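Local structure of carboxylesterase (Est-2) (Archaeoglobus fulgidus, 5FRD) at residues A[27-35]-A[158-169]. The protein probably hydrolyses carboxylic esters as an alpha/beta-hydrolase and binds a coenzyme A molecule near its active site. Numbering follows the deposited sequence. Where two conformers were deposited one is given.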
loop_
_atom_site.group_PDB
_atom_site.type_symbol
_atom_site.label_atom_id
_atom_site.label_comp_id
_atom_site.label_asym_id
_atom_site.label_seq_id
_atom_site.Cartn_x
_atom_site.Cartn_y
_atom_site.Cartn_z
ATOM N N ILE A 27 3.681 0.913 2.781
ATOM C CA ILE A 27 2.396 1.062 3.454
ATOM C C ILE A 27 1.406 0.017 2.887
ATOM O O ILE A 27 1.048 0.053 1.702
ATOM C CB ILE A 27 1.781 2.472 3.293
ATOM C CG1 ILE A 27 2.842 3.539 3.577
ATOM C CG2 ILE A 27 0.606 2.598 4.244
ATOM C CD1 ILE A 27 2.358 4.952 3.388
ATOM N N HIS A 28 1.000 -0.891 3.764
ATOM C CA HIS A 28 0.118 -2.018 3.454
ATOM C C HIS A 28 -1.325 -1.633 3.187
ATOM O O HIS A 28 -1.748 -0.494 3.395
ATOM C CB HIS A 28 0.161 -3.049 4.583
ATOM C CG HIS A 28 -0.375 -2.552 5.880
ATOM N ND1 HIS A 28 -1.722 -2.452 6.148
ATOM C CD2 HIS A 28 0.264 -2.106 6.990
ATOM C CE1 HIS A 28 -1.887 -1.982 7.376
ATOM N NE2 HIS A 28 -0.700 -1.724 7.890
ATOM N N SER A 29 -2.110 -2.633 2.769
ATOM C CA SER A 29 -3.508 -2.497 2.421
ATOM C C SER A 29 -4.470 -2.874 3.539
ATOM O O SER A 29 -4.069 -3.215 4.660
ATOM C CB SER A 29 -3.755 -3.337 1.142
ATOM O OG SER A 29 -3.382 -4.656 1.359
ATOM N N SER A 30 -5.762 -2.807 3.236
ATOM C CA SER A 30 -6.805 -3.101 4.216
ATOM C C SER A 30 -6.729 -4.525 4.757
ATOM O O SER A 30 -6.504 -5.488 4.013
ATOM C CB SER A 30 -8.196 -2.939 3.610
ATOM O OG SER A 30 -8.479 -1.608 3.226
ATOM N N GLY A 31 -6.941 -4.646 6.065
ATOM C CA GLY A 31 -6.910 -5.941 6.730
ATOM C C GLY A 31 -5.561 -6.638 6.736
ATOM O O GLY A 31 -5.484 -7.840 7.037
ATOM N N SER A 32 -4.490 -5.906 6.397
ATOM C CA SER A 32 -3.153 -6.468 6.276
ATOM C C SER A 32 -2.214 -5.842 7.298
ATOM O O SER A 32 -2.681 -5.242 8.256
ATOM C CB SER A 32 -2.663 -6.236 4.855
ATOM O OG SER A 32 -1.523 -7.043 4.620
ATOM N N ASP A 33 -0.920 -6.009 7.121
ATOM C CA ASP A 33 0.077 -5.456 8.017
ATOM C C ASP A 33 1.429 -5.441 7.312
ATOM O O ASP A 33 1.508 -5.762 6.122
ATOM C CB ASP A 33 0.066 -6.225 9.341
ATOM C CG ASP A 33 0.386 -7.646 9.199
ATOM O OD1 ASP A 33 1.242 -8.026 8.372
ATOM O OD2 ASP A 33 -0.284 -8.409 9.944
ATOM N N ALA A 34 2.494 -5.051 8.014
ATOM C CA ALA A 34 3.801 -4.956 7.434
ATOM C C ALA A 34 4.308 -6.219 6.767
ATOM O O ALA A 34 5.118 -6.138 5.859
ATOM C CB ALA A 34 4.792 -4.494 8.477
ATOM N N THR A 35 3.833 -7.377 7.232
ATOM C CA THR A 35 4.276 -8.639 6.683
ATOM C C THR A 35 3.901 -8.801 5.223
ATOM O O THR A 35 4.506 -9.606 4.505
ATOM C CB THR A 35 3.804 -9.858 7.457
ATOM O OG1 THR A 35 2.397 -9.994 7.364
ATOM C CG2 THR A 35 4.231 -9.811 8.899
ATOM N N PHE A 158 -8.125 -12.509 6.767
ATOM C CA PHE A 158 -9.320 -11.674 6.640
ATOM C C PHE A 158 -10.458 -12.157 7.550
ATOM O O PHE A 158 -11.123 -11.338 8.186
ATOM C CB PHE A 158 -9.749 -11.628 5.174
ATOM C CG PHE A 158 -9.082 -10.550 4.332
ATOM C CD1 PHE A 158 -7.982 -9.806 4.765
ATOM C CD2 PHE A 158 -9.605 -10.276 3.074
ATOM C CE1 PHE A 158 -7.432 -8.824 3.953
ATOM C CE2 PHE A 158 -9.049 -9.322 2.241
ATOM C CZ PHE A 158 -7.975 -8.586 2.700
ATOM N N LEU A 159 -10.635 -13.483 7.629
ATOM C CA LEU A 159 -11.675 -14.015 8.528
ATOM C C LEU A 159 -11.397 -13.699 9.990
ATOM O O LEU A 159 -12.305 -13.535 10.776
ATOM C CB LEU A 159 -11.845 -15.513 8.311
ATOM C CG LEU A 159 -12.444 -15.901 6.970
ATOM C CD1 LEU A 159 -12.387 -17.414 6.768
ATOM C CD2 LEU A 159 -13.879 -15.401 6.813
ATOM N N ASP A 160 -10.107 -13.614 10.353
ATOM C CA ASP A 160 -9.673 -13.212 11.691
ATOM C C ASP A 160 -9.699 -11.705 11.973
ATOM O O ASP A 160 -9.517 -11.267 13.113
ATOM C CB ASP A 160 -8.262 -13.757 11.961
ATOM C CG ASP A 160 -8.226 -15.270 12.192
ATOM O OD1 ASP A 160 -9.298 -15.890 12.389
ATOM O OD2 ASP A 160 -7.095 -15.848 12.189
ATOM N N ARG A 161 -9.881 -10.907 10.921
ATOM C CA ARG A 161 -9.787 -9.445 11.035
ATOM C C ARG A 161 -10.968 -8.757 10.383
ATOM O O ARG A 161 -10.818 -7.672 9.850
ATOM C CB ARG A 161 -8.497 -9.001 10.339
ATOM C CG ARG A 161 -7.231 -9.604 10.895
ATOM C CD ARG A 161 -6.075 -9.377 9.953
ATOM N NE ARG A 161 -4.938 -10.144 10.389
ATOM C CZ ARG A 161 -3.768 -10.191 9.759
ATOM N NH1 ARG A 161 -3.545 -9.449 8.683
ATOM N NH2 ARG A 161 -2.817 -11.013 10.214
ATOM N N VAL A 162 -12.158 -9.349 10.439
ATOM C CA VAL A 162 -13.303 -8.793 9.697
ATOM C C VAL A 162 -13.615 -7.377 10.138
ATOM O O VAL A 162 -13.886 -6.544 9.273
ATOM C CB VAL A 162 -14.547 -9.704 9.877
ATOM C CG1 VAL A 162 -15.836 -9.055 9.379
ATOM C CG2 VAL A 162 -14.371 -11.012 9.147
ATOM N N ASP A 163 -13.569 -7.089 11.429
ATOM C CA ASP A 163 -13.953 -5.772 11.930
ATOM C C ASP A 163 -13.005 -4.690 11.414
ATOM O O ASP A 163 -13.453 -3.654 10.888
ATOM C CB ASP A 163 -14.016 -5.761 13.451
ATOM C CG ASP A 163 -15.124 -6.656 14.019
ATOM O OD1 ASP A 163 -16.000 -7.143 13.272
ATOM O OD2 ASP A 163 -15.122 -6.855 15.242
ATOM N N VAL A 164 -11.696 -4.918 11.519
ATOM C CA VAL A 164 -10.715 -3.947 10.998
ATOM C C VAL A 164 -10.780 -3.879 9.472
ATOM O O VAL A 164 -10.645 -2.800 8.905
ATOM C CB VAL A 164 -9.290 -4.231 11.513
ATOM C CG1 VAL A 164 -8.232 -3.367 10.833
ATOM C CG2 VAL A 164 -9.223 -3.952 13.003
ATOM N N LEU A 165 -10.982 -5.004 8.795
ATOM C CA LEU A 165 -11.103 -4.997 7.348
ATOM C C LEU A 165 -12.260 -4.112 6.932
ATOM O O LEU A 165 -12.117 -3.311 6.007
ATOM C CB LEU A 165 -11.296 -6.413 6.827
ATOM C CG LEU A 165 -11.565 -6.589 5.355
ATOM C CD1 LEU A 165 -10.403 -6.088 4.503
ATOM C CD2 LEU A 165 -11.880 -8.047 5.011
ATOM N N HIS A 166 -13.400 -4.239 7.603
ATOM C CA HIS A 166 -14.550 -3.416 7.259
ATOM C C HIS A 166 -14.270 -1.940 7.546
ATOM O O HIS A 166 -14.589 -1.076 6.699
ATOM C CB HIS A 166 -15.799 -3.885 8.015
ATOM C CG HIS A 166 -17.019 -3.111 7.666
ATOM N ND1 HIS A 166 -17.473 -2.063 8.438
ATOM C CD2 HIS A 166 -17.861 -3.207 6.619
ATOM C CE1 HIS A 166 -18.555 -1.550 7.880
ATOM N NE2 HIS A 166 -18.816 -2.229 6.780
ATOM N N LEU A 167 -13.618 -1.612 8.648
ATOM C CA LEU A 167 -13.253 -0.216 8.928
ATOM C C LEU A 167 -12.345 0.345 7.860
ATOM O O LEU A 167 -12.573 1.455 7.350
ATOM C CB LEU A 167 -12.581 -0.068 10.283
ATOM C CG LEU A 167 -13.461 -0.311 11.516
ATOM C CD1 LEU A 167 -12.596 -0.255 12.764
ATOM C CD2 LEU A 167 -14.600 0.697 11.611
ATOM N N ASP A 168 -11.331 -0.412 7.479
ATOM C CA ASP A 168 -10.370 0.022 6.455
ATOM C C ASP A 168 -11.070 0.229 5.111
ATOM O O ASP A 168 -10.813 1.195 4.410
ATOM C CB ASP A 168 -9.277 -1.049 6.247
ATOM C CG ASP A 168 -8.290 -1.157 7.393
ATOM O OD1 ASP A 168 -8.214 -0.266 8.268
ATOM O OD2 ASP A 168 -7.535 -2.201 7.425
ATOM N N LEU A 169 -11.911 -0.714 4.697
ATOM C CA LEU A 169 -12.619 -0.613 3.426
ATOM C C LEU A 169 -13.605 0.542 3.443
ATOM O O LEU A 169 -13.836 1.149 2.397
ATOM C CB LEU A 169 -13.310 -1.913 3.058
ATOM C CG LEU A 169 -12.364 -3.053 2.678
ATOM C CD1 LEU A 169 -13.189 -4.324 2.501
ATOM C CD2 LEU A 169 -11.597 -2.764 1.409
HETATM O O HOH W 1 -1.322 -9.753 6.747
HETATM O O HOH W 2 -0.036 -10.943 9.437
#
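Arg161 sets CG opposite its carbonyl carbon (chi1 -59°) and runs extended to NE, which carries its guanidinium to Gly31; Asp168, with a similar first torsion (-72°), brings its carboxylate to the same glycine. Two hydrogen bonds thus grip Gly31, at its N and its O, in successive peptide units. Gly31 N gives to the anti lone pair of Asp168 OD2 at 2.9 Å, nearly straight at 173°, and His54 bonds to that oxygen. Arg161 NH1 gives to Gly31 O at 3.0 Å, the acceptor lying close to the guanidinium plane. Asp33, in the conformer described, adds a long salt bridge: its OD2 is 3.6 Å from Arg161 NH2 and well out of that plane, so no N-H points at it, while a water joins the two atoms. An alanine in place of Arg161 removes the guanidinium, and would probably leave Gly31 O without this partner and Asp33 OD2 without its nearby positive charge. Phe158 turns its ring edge to Gly31 O, CE1 3.8 Å away, and Ser30 OG rests 3.2 Å from Asp168 CB. Gly31 has no CB; one placed there would lie 2.9 Å from Phe158 CE1, too close, and its phi is positive, as expected at the third position of the type II turn Ser29–Ser32. The contact joins the loop after strand 24-27 of the alpha/beta-hydrolase core to helices 149-160 and 162-173, beside the coenzyme A that Leu169 approaches.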